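Local coordinates for protein CocE/NonD family hydrolase (Staphylococcus aureus subsp. aureus COL, PDB 3III) that probably acts as a serine hydrolase of the CocE/NonD family, cleaving ester or amide bonds with an alpha/beta-hydrolase domain, at residues Val46-Gly51 / Tyr146-Glu151; Phe67-Ser72 / Val119-Ala124. All coordinates share one frame; numbering follows the deposited sequence.

Contact 1: residues Val46-Gly51 / Tyr146-Glu151; sequences VEMRDG and YYEVIE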
ATOM      1  N   VAL A  46      13.699 -20.746 -15.107  1.00  7.55           N
ATOM      2  CA  VAL A  46      12.425 -21.354 -15.466  1.00  7.53           C
ATOM      3  C   VAL A  46      12.039 -20.811 -16.837  1.00  7.31           C
ATOM      4  O   VAL A  46      12.131 -19.591 -17.114  1.00  6.44           O
ATOM      5  CB  VAL A  46      11.313 -21.004 -14.453  1.00  7.41           C
ATOM      6  CG1 VAL A  46       9.975 -21.628 -14.871  1.00  7.67           C
ATOM      7  CG2 VAL A  46      11.673 -21.436 -13.090  1.00  6.22           C
ATOM      8  N   GLU A  47      11.605 -21.688 -17.722  1.00  7.40           N
ATOM      9  CA  GLU A  47      11.339 -21.261 -19.113  1.00  7.58           C
ATOM     10  C   GLU A  47       9.855 -20.980 -19.295  1.00  7.15           C
ATOM     11  O   GLU A  47       9.030 -21.848 -18.995  1.00  5.55           O
ATOM     12  CB  GLU A  47      11.818 -22.324 -20.123  1.00  9.05           C
ATOM     13  CG  GLU A  47      11.776 -21.844 -21.546  1.00  9.87           C
ATOM     14  CD  GLU A  47      12.256 -22.871 -22.523  1.00 13.01           C
ATOM     15  OE1 GLU A  47      13.049 -23.709 -22.138  1.00 15.07           O
ATOM     16  OE2 GLU A  47      11.877 -22.813 -23.696  1.00 17.05           O
HETATM   17  N   MSE A  48       9.532 -19.776 -19.796  1.00  6.42           N
HETATM   18  CA  MSE A  48       8.173 -19.365 -20.076  1.00  6.40           C
HETATM   19  C   MSE A  48       7.648 -19.989 -21.373  1.00  6.61           C
HETATM   20  O   MSE A  48       8.428 -20.499 -22.224  1.00  4.44           O
HETATM   21  CB  MSE A  48       8.073 -17.848 -20.166  1.00  6.46           C
HETATM   22  CG  MSE A  48       8.632 -17.082 -18.996  1.00  8.93           C
HETATM   23 SE   MSE A  48       7.623 -17.405 -17.333  1.00 13.76          SE
HETATM   24  CE  MSE A  48       8.647 -19.030 -16.677  1.00  2.92           C
ATOM     25  N   ARG A  49       6.337 -19.880 -21.576  1.00  7.28           N
ATOM     26  CA  ARG A  49       5.701 -20.459 -22.782  1.00  8.38           C
ATOM     27  C   ARG A  49       6.324 -19.907 -24.050  1.00  7.93           C
ATOM     28  O   ARG A  49       6.473 -20.627 -24.999  1.00  7.88           O
ATOM     29  CB  ARG A  49       4.195 -20.196 -22.839  1.00  9.24           C
ATOM     30  CG  ARG A  49       3.313 -21.204 -22.028  1.00 14.36           C
ATOM     31  CD  ARG A  49       1.937 -20.577 -21.679  1.00 18.93           C
ATOM     32  NE  ARG A  49       2.115 -19.277 -21.026  1.00 23.20           N
ATOM     33  CZ  ARG A  49       1.282 -18.237 -21.115  1.00 25.70           C
ATOM     34  NH1 ARG A  49       0.147 -18.327 -21.813  1.00 27.66           N
ATOM     35  NH2 ARG A  49       1.598 -17.098 -20.521  1.00 23.72           N
ATOM     36  N   ASP A  50       6.721 -18.647 -24.059  1.00  7.77           N
ATOM     37  CA  ASP A  50       7.362 -18.079 -25.254  1.00  8.42           C
ATOM     38  C   ASP A  50       8.871 -18.346 -25.405  1.00  8.66           C
ATOM     39  O   ASP A  50       9.477 -17.861 -26.362  1.00  7.58           O
ATOM     40  CB  ASP A  50       7.085 -16.584 -25.378  1.00  7.74           C
ATOM     41  CG  ASP A  50       7.832 -15.749 -24.364  1.00  7.57           C
ATOM     42  OD1 ASP A  50       8.541 -16.264 -23.485  1.00  8.19           O
ATOM     43  OD2 ASP A  50       7.697 -14.528 -24.449  1.00  5.90           O
ATOM     44  N   GLY A  51       9.455 -19.121 -24.487  1.00  8.86           N
ATOM     45  CA  GLY A  51      10.890 -19.432 -24.504  1.00  8.76           C
ATOM     46  C   GLY A  51      11.726 -18.515 -23.633  1.00  8.89           C
ATOM     47  O   GLY A  51      12.865 -18.800 -23.378  1.00  9.61           O
ATOM     48  N   TYR A 146       4.702 -15.096 -13.575  1.00  8.76           N
ATOM     49  CA  TYR A 146       4.664 -15.506 -12.160  1.00  8.18           C
ATOM     50  C   TYR A 146       3.880 -16.820 -11.983  1.00  8.42           C
ATOM     51  O   TYR A 146       4.342 -17.771 -11.335  1.00  8.30           O
ATOM     52  CB  TYR A 146       4.053 -14.358 -11.328  1.00  8.64           C
ATOM     53  CG  TYR A 146       4.366 -14.328  -9.815  1.00  7.41           C
ATOM     54  CD1 TYR A 146       4.012 -13.222  -9.055  1.00 10.71           C
ATOM     55  CD2 TYR A 146       4.913 -15.418  -9.131  1.00  8.78           C
ATOM     56  CE1 TYR A 146       4.265 -13.167  -7.697  1.00  9.40           C
ATOM     57  CE2 TYR A 146       5.158 -15.369  -7.759  1.00 11.83           C
ATOM     58  CZ  TYR A 146       4.831 -14.229  -7.055  1.00 11.47           C
ATOM     59  OH  TYR A 146       5.082 -14.126  -5.713  1.00  9.74           O
ATOM     60  N   TYR A 147       2.736 -16.916 -12.641  1.00  7.51           N
ATOM     61  CA  TYR A 147       1.967 -18.128 -12.620  1.00  7.81           C
ATOM     62  C   TYR A 147       2.794 -19.325 -13.087  1.00  7.64           C
ATOM     63  O   TYR A 147       2.755 -20.388 -12.438  1.00  6.78           O
ATOM     64  CB  TYR A 147       0.760 -17.946 -13.510  1.00  8.28           C
ATOM     65  CG  TYR A 147      -0.243 -19.080 -13.674  1.00  9.15           C
ATOM     66  CD1 TYR A 147       0.080 -20.297 -14.302  1.00 13.47           C
ATOM     67  CD2 TYR A 147      -1.566 -18.859 -13.355  1.00  9.93           C
ATOM     68  CE1 TYR A 147      -0.908 -21.273 -14.529  1.00 12.33           C
ATOM     69  CE2 TYR A 147      -2.543 -19.840 -13.565  1.00 10.47           C
ATOM     70  CZ  TYR A 147      -2.218 -21.017 -14.146  1.00 10.96           C
ATOM     71  OH  TYR A 147      -3.219 -21.944 -14.341  1.00 12.92           O
ATOM     72  N   GLU A 148       3.533 -19.165 -14.197  1.00  7.88           N
ATOM     73  CA  GLU A 148       4.379 -20.276 -14.658  1.00  8.47           C
ATOM     74  C   GLU A 148       5.419 -20.732 -13.602  1.00  8.71           C
ATOM     75  O   GLU A 148       5.689 -21.966 -13.441  1.00  8.40           O
ATOM     76  CB  GLU A 148       5.049 -19.966 -16.014  1.00  8.60           C
ATOM     77  CG  GLU A 148       4.097 -19.801 -17.186  1.00 10.31           C
ATOM     78  CD  GLU A 148       4.739 -20.070 -18.547  1.00 14.34           C
ATOM     79  OE1 GLU A 148       5.179 -21.217 -18.720  1.00 12.89           O
ATOM     80  OE2 GLU A 148       4.790 -19.154 -19.417  1.00  9.42           O
ATOM     81  N   VAL A 149       5.997 -19.783 -12.878  1.00  8.59           N
ATOM     82  CA  VAL A 149       7.006 -20.112 -11.905  1.00  8.75           C
ATOM     83  C   VAL A 149       6.370 -20.846 -10.698  1.00  8.33           C
ATOM     84  O   VAL A 149       6.983 -21.796 -10.151  1.00  7.73           O
ATOM     85  CB  VAL A 149       7.864 -18.876 -11.475  1.00  9.34           C
ATOM     86  CG1 VAL A 149       8.957 -19.294 -10.494  1.00 10.48           C
ATOM     87  CG2 VAL A 149       8.511 -18.177 -12.752  1.00  9.86           C
ATOM     88  N   ILE A 150       5.166 -20.423 -10.288  1.00  8.45           N
ATOM     89  CA  ILE A 150       4.423 -21.101  -9.215  1.00  9.13           C
ATOM     90  C   ILE A 150       4.195 -22.544  -9.572  1.00  9.92           C
ATOM     91  O   ILE A 150       4.472 -23.438  -8.775  1.00 10.11           O
ATOM     92  CB  ILE A 150       3.063 -20.388  -8.887  1.00  8.57           C
ATOM     93  CG1 ILE A 150       3.354 -19.040  -8.242  1.00 10.21           C
ATOM     94  CG2 ILE A 150       2.169 -21.280  -8.039  1.00  6.05           C
ATOM     95  CD1 ILE A 150       2.164 -18.105  -8.166  1.00  8.01           C
ATOM     96  N   GLU A 151       3.700 -22.784 -10.783  1.00 10.67           N
ATOM     97  CA  GLU A 151       3.371 -24.134 -11.224  1.00  9.95           C
ATOM     98  C   GLU A 151       4.610 -24.992 -11.419  1.00 10.05           C
ATOM     99  O   GLU A 151       4.573 -26.182 -11.152  1.00 10.64           O
ATOM    100  CB  GLU A 151       2.482 -24.085 -12.472  1.00 10.74           C
ATOM    101  CG  GLU A 151       1.109 -23.435 -12.181  1.00 11.58           C
ATOM    102  CD  GLU A 151       0.359 -24.096 -11.002  1.00 12.83           C
ATOM    103  OE1 GLU A 151       0.080 -25.325 -11.116  1.00 12.16           O
ATOM    104  OE2 GLU A 151       0.065 -23.416  -9.978  1.00  8.64           O
TER
HETATM  105  O   HOH W   1       6.703 -22.724 -20.204  1.00  6.91           O
HETATM  106  O   HOH W   2       4.529 -16.573 -19.515  1.00  9.14           O
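Glu148 reaches out from the helix to meet Met48 and Arg49, and its side chain can be traced atom by atom. Its CB packs against the selenomethionine Met48, with Met48 CE 3.8 Å from Glu148 CB and SE only slightly farther. Bends at chi2 and chi3 of Met48 curl its end back, and Met48 CE also lies 4.0 Å from Val149 CG2 on the next helical residue. From CB the glutamate sets CG anti to its own carbonyl carbon (chi1 -65°) and runs extended, bringing the carboxylate to the turn. There OE2 takes two N-H groups from one residue. The backbone N of Arg49 donates to the syn lone pair of Glu148 OE2 at 2.8 Å, while Arg49 NE forms a nearly straight bond to Glu148 OE2 at 3.1 Å (172° at the hydrogen), which is also a salt bridge. OE2 lies in the guanidinium plane, at its edge, but NE meets it from above the carboxylate, the two planes being 78° apart.

The acceptor thus holds the start of a type I turn, Met48 to Gly51, which links antiparallel strands 36-47 and 53-60 at one side of the central sheet of the alpha/beta-hydrolase fold. Helix 140-154 follows strand 119-124 in the chain and packs on this sheet.

The other oxygen, Glu148 OE1, accepts from a water 2.6 Å away; the same water donates to Glu47 O, a bridge to the end of the strand. Arg49 NH2 makes a salt bridge with Glu144, one helical turn before Glu148, so the guanidinium has two carboxylate partners. Deeper in, beside Leu54 and Ile56 of strand 53-60, Val46 CG1 approaches Val149 CG2 at 4.3 Å.

Contact 2: residues Phe67-Ser72 / Val119-Ala124; sequences FPVVMS and VVVKVA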
ATOM      1  N   PHE A  67       8.972 -30.016   0.832  1.00  5.28           N
ATOM      2  CA  PHE A  67       8.681 -28.926   1.748  1.00  4.82           C
ATOM      3  C   PHE A  67       7.678 -27.967   1.185  1.00  5.85           C
ATOM      4  O   PHE A  67       7.574 -27.808  -0.040  1.00  6.82           O
ATOM      5  CB  PHE A  67       9.990 -28.171   2.069  1.00  5.02           C
ATOM      6  CG  PHE A  67      11.054 -29.062   2.654  1.00  3.36           C
ATOM      7  CD1 PHE A  67      11.061 -29.370   4.019  1.00  5.54           C
ATOM      8  CD2 PHE A  67      11.992 -29.663   1.842  1.00  6.48           C
ATOM      9  CE1 PHE A  67      12.002 -30.211   4.564  1.00  5.28           C
ATOM     10  CE2 PHE A  67      12.961 -30.506   2.358  1.00  4.22           C
ATOM     11  CZ  PHE A  67      12.956 -30.825   3.727  1.00  7.52           C
ATOM     12  N   PRO A  68       6.930 -27.283   2.061  1.00  6.02           N
ATOM     13  CA  PRO A  68       6.146 -26.167   1.525  1.00  5.58           C
ATOM     14  C   PRO A  68       7.063 -25.072   0.998  1.00  5.06           C
ATOM     15  O   PRO A  68       8.192 -24.872   1.501  1.00  4.17           O
ATOM     16  CB  PRO A  68       5.343 -25.674   2.776  1.00  5.56           C
ATOM     17  CG  PRO A  68       6.239 -26.022   3.915  1.00  7.12           C
ATOM     18  CD  PRO A  68       6.864 -27.354   3.534  1.00  6.57           C
ATOM     19  N   VAL A  69       6.563 -24.328   0.010  1.00  4.37           N
ATOM     20  CA  VAL A  69       7.349 -23.340  -0.676  1.00  4.70           C
ATOM     21  C   VAL A  69       6.798 -21.906  -0.484  1.00  6.15           C
ATOM     22  O   VAL A  69       5.612 -21.669  -0.704  1.00  7.14           O
ATOM     23  CB  VAL A  69       7.394 -23.589  -2.151  1.00  4.06           C
ATOM     24  CG1 VAL A  69       8.221 -22.457  -2.839  1.00  6.06           C
ATOM     25  CG2 VAL A  69       7.913 -25.016  -2.441  1.00  4.46           C
ATOM     26  N   VAL A  70       7.670 -21.026  -0.009  1.00  5.97           N
ATOM     27  CA  VAL A  70       7.405 -19.606   0.131  1.00  6.52           C
ATOM     28  C   VAL A  70       8.061 -18.920  -1.066  1.00  7.52           C
ATOM     29  O   VAL A  70       9.227 -19.171  -1.356  1.00  8.28           O
ATOM     30  CB  VAL A  70       7.996 -19.029   1.428  1.00  6.36           C
ATOM     31  CG1 VAL A  70       7.745 -17.488   1.503  1.00  4.69           C
ATOM     32  CG2 VAL A  70       7.406 -19.766   2.700  1.00  5.41           C
HETATM   33  N   MSE A  71       7.308 -18.100  -1.800  1.00  7.70           N
HETATM   34  CA  MSE A  71       7.835 -17.453  -3.018  1.00  8.12           C
HETATM   35  C   MSE A  71       7.569 -15.969  -3.027  1.00  7.18           C
HETATM   36  O   MSE A  71       6.557 -15.522  -2.456  1.00  7.79           O
HETATM   37  CB  MSE A  71       7.164 -18.051  -4.245  1.00  9.33           C
HETATM   38  CG  MSE A  71       7.803 -17.582  -5.568  1.00  8.88           C
HETATM   39 SE   MSE A  71       6.974 -18.573  -7.085  1.00 17.56          SE
HETATM   40  CE  MSE A  71       7.673 -20.369  -6.669  1.00  6.11           C
ATOM     41  N   SER A  72       8.520 -15.188  -3.557  1.00  7.65           N
ATOM     42  CA  SER A  72       8.264 -13.800  -3.885  1.00  6.12           C
ATOM     43  C   SER A  72       8.861 -13.486  -5.245  1.00  6.88           C
ATOM     44  O   SER A  72       9.855 -14.139  -5.728  1.00  6.66           O
ATOM     45  CB  SER A  72       8.803 -12.835  -2.817  1.00  6.73           C
ATOM     46  OG  SER A  72      10.217 -12.739  -2.898  1.00  9.17           O
ATOM     47  N   VAL A 119      10.859 -24.149   2.008  1.00  7.28           N
ATOM     48  CA  VAL A 119      11.727 -23.725   0.920  1.00  7.76           C
ATOM     49  C   VAL A 119      11.388 -22.241   0.617  1.00  8.54           C
ATOM     50  O   VAL A 119      10.253 -21.844   0.742  1.00  9.58           O
ATOM     51  CB  VAL A 119      11.569 -24.630  -0.335  1.00  8.23           C
ATOM     52  CG1 VAL A 119      12.167 -23.970  -1.612  1.00  7.45           C
ATOM     53  CG2 VAL A 119      12.175 -26.016  -0.084  1.00  5.72           C
ATOM     54  N   VAL A 120      12.401 -21.411   0.301  1.00  8.97           N
ATOM     55  CA  VAL A 120      12.180 -20.060  -0.202  1.00  8.16           C
ATOM     56  C   VAL A 120      12.676 -19.930  -1.651  1.00  9.44           C
ATOM     57  O   VAL A 120      13.846 -20.243  -1.951  1.00  9.11           O
ATOM     58  CB  VAL A 120      12.788 -18.957   0.715  1.00  8.49           C
ATOM     59  CG1 VAL A 120      12.605 -17.561   0.081  1.00  6.73           C
ATOM     60  CG2 VAL A 120      12.149 -18.975   2.172  1.00  6.40           C
ATOM     61  N   VAL A 121      11.791 -19.466  -2.551  1.00  9.25           N
ATOM     62  CA  VAL A 121      12.189 -19.247  -3.961  1.00  8.14           C
ATOM     63  C   VAL A 121      12.092 -17.780  -4.212  1.00  8.41           C
ATOM     64  O   VAL A 121      11.078 -17.146  -3.882  1.00  9.26           O
ATOM     65  CB  VAL A 121      11.300 -19.987  -4.991  1.00  9.01           C
ATOM     66  CG1 VAL A 121      11.721 -19.614  -6.418  1.00  6.67           C
ATOM     67  CG2 VAL A 121      11.278 -21.530  -4.748  1.00  6.95           C
ATOM     68  N   LYS A 122      13.165 -17.207  -4.757  1.00  7.43           N
ATOM     69  CA  LYS A 122      13.219 -15.757  -5.050  1.00  8.95           C
ATOM     70  C   LYS A 122      13.264 -15.614  -6.546  1.00  8.40           C
ATOM     71  O   LYS A 122      14.173 -16.131  -7.189  1.00  8.86           O
ATOM     72  CB  LYS A 122      14.464 -15.107  -4.417  1.00  9.24           C
ATOM     73  CG  LYS A 122      14.557 -13.619  -4.664  1.00  8.86           C
ATOM     74  CD  LYS A 122      13.567 -12.833  -3.747  1.00  8.50           C
ATOM     75  CE  LYS A 122      13.118 -11.567  -4.470  1.00 11.24           C
ATOM     76  NZ  LYS A 122      12.064 -10.823  -3.845  1.00  9.03           N
ATOM     77  N   VAL A 123      12.279 -14.922  -7.101  1.00  8.78           N
ATOM     78  CA  VAL A 123      12.055 -14.853  -8.535  1.00  8.39           C
ATOM     79  C   VAL A 123      12.423 -13.465  -9.049  1.00  8.83           C
ATOM     80  O   VAL A 123      11.956 -12.448  -8.521  1.00  8.29           O
ATOM     81  CB  VAL A 123      10.579 -15.140  -8.913  1.00  9.47           C
ATOM     82  CG1 VAL A 123      10.401 -15.059 -10.439  1.00  8.58           C
ATOM     83  CG2 VAL A 123      10.180 -16.495  -8.349  1.00  9.42           C
ATOM     84  N   ALA A 124      13.288 -13.459 -10.069  1.00  7.43           N
ATOM     85  CA  ALA A 124      13.499 -12.301 -10.911  1.00  7.22           C
ATOM     86  C   ALA A 124      12.525 -12.371 -12.084  1.00  7.11           C
ATOM     87  O   ALA A 124      12.639 -13.233 -12.943  1.00  7.86           O
ATOM     88  CB  ALA A 124      14.947 -12.243 -11.393  1.00  6.21           C
TER
HETATM   89  O   HOH W   3      11.366 -14.987  -1.938  1.00  5.74           O
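Val69 and Val121 meet through their branches, CG1 of Val69 lying 3.7 Å from CG2 of Val121, at the apolar centre of two neighbouring parallel strands in the alpha/beta-hydrolase sheet. On the same face the selenomethionine Met71 runs beside Val121, pointing the same way. Met71 CG is anti to the backbone N (chi1 -171°), where it comes within 3.8 Å of Val123 CG2, and a bend at chi3 carries Met71 CE to 4.0 Å from Val121 CB. Helix 140-154 covers this side, with Tyr146 and Ile150 against Met71. Val70 and Val120 share the other face, where Trp113 of helix 110-113 packs on both.

At the start of the pair, Phe67 CB touches Val119 CG2 at 3.7 Å, the two side chains crossing at about a right angle.

The backbones join through alternate residues. Val119 N donates to Pro68 O, Val70 N to Val119 O, Val121 N to Val70 O, Ser72 N to Val121 O and Val123 N to Ser72 O, while Val69 and Met71 turn their own backbone groups to strand 162-168. The longest of these bonds runs from Ser72 N to Val121 O, 3.2 Å.

The polar edge lies on the Val70 and Val120 face. Bends at chi2 and chi3 of Lys122 turn CD and CE back toward Ser72, each 3.5 Å from Ser72 OG, and NZ continues from there. The charge of this buried amine is met by a salt bridge to Asp74, with Ser107 OG as a further partner. Lys122 NZ also donates to Ser72 OG at 2.8 Å; Ser72 OG is 2.7 Å from a water, which in turn donates to Val121 O.

Overall arrangement
The centres of contacts 1 and 2 are 14 Å apart, and helix 140-154 joins them. Val149 is shared through its two branches: CG2 faces Val46 and Met48 in contact 1, while Val149 CG1 lies 3.7 Å from Val123 CG2 of contact 2. One turn earlier, the ring of Tyr146 brings Tyr146 CE2 to 3.7 Å from Met71 SE. Strand 119-124 precedes this helix in the chain, and contact 2 is nested within the loop that contact 1 closes. The Lys122 side chain is about 11 Å from a bound palmitic acid. In alpha/beta-hydrolases the nucleophile follows the strand corresponding to 162-168, which here borders strand 67-74.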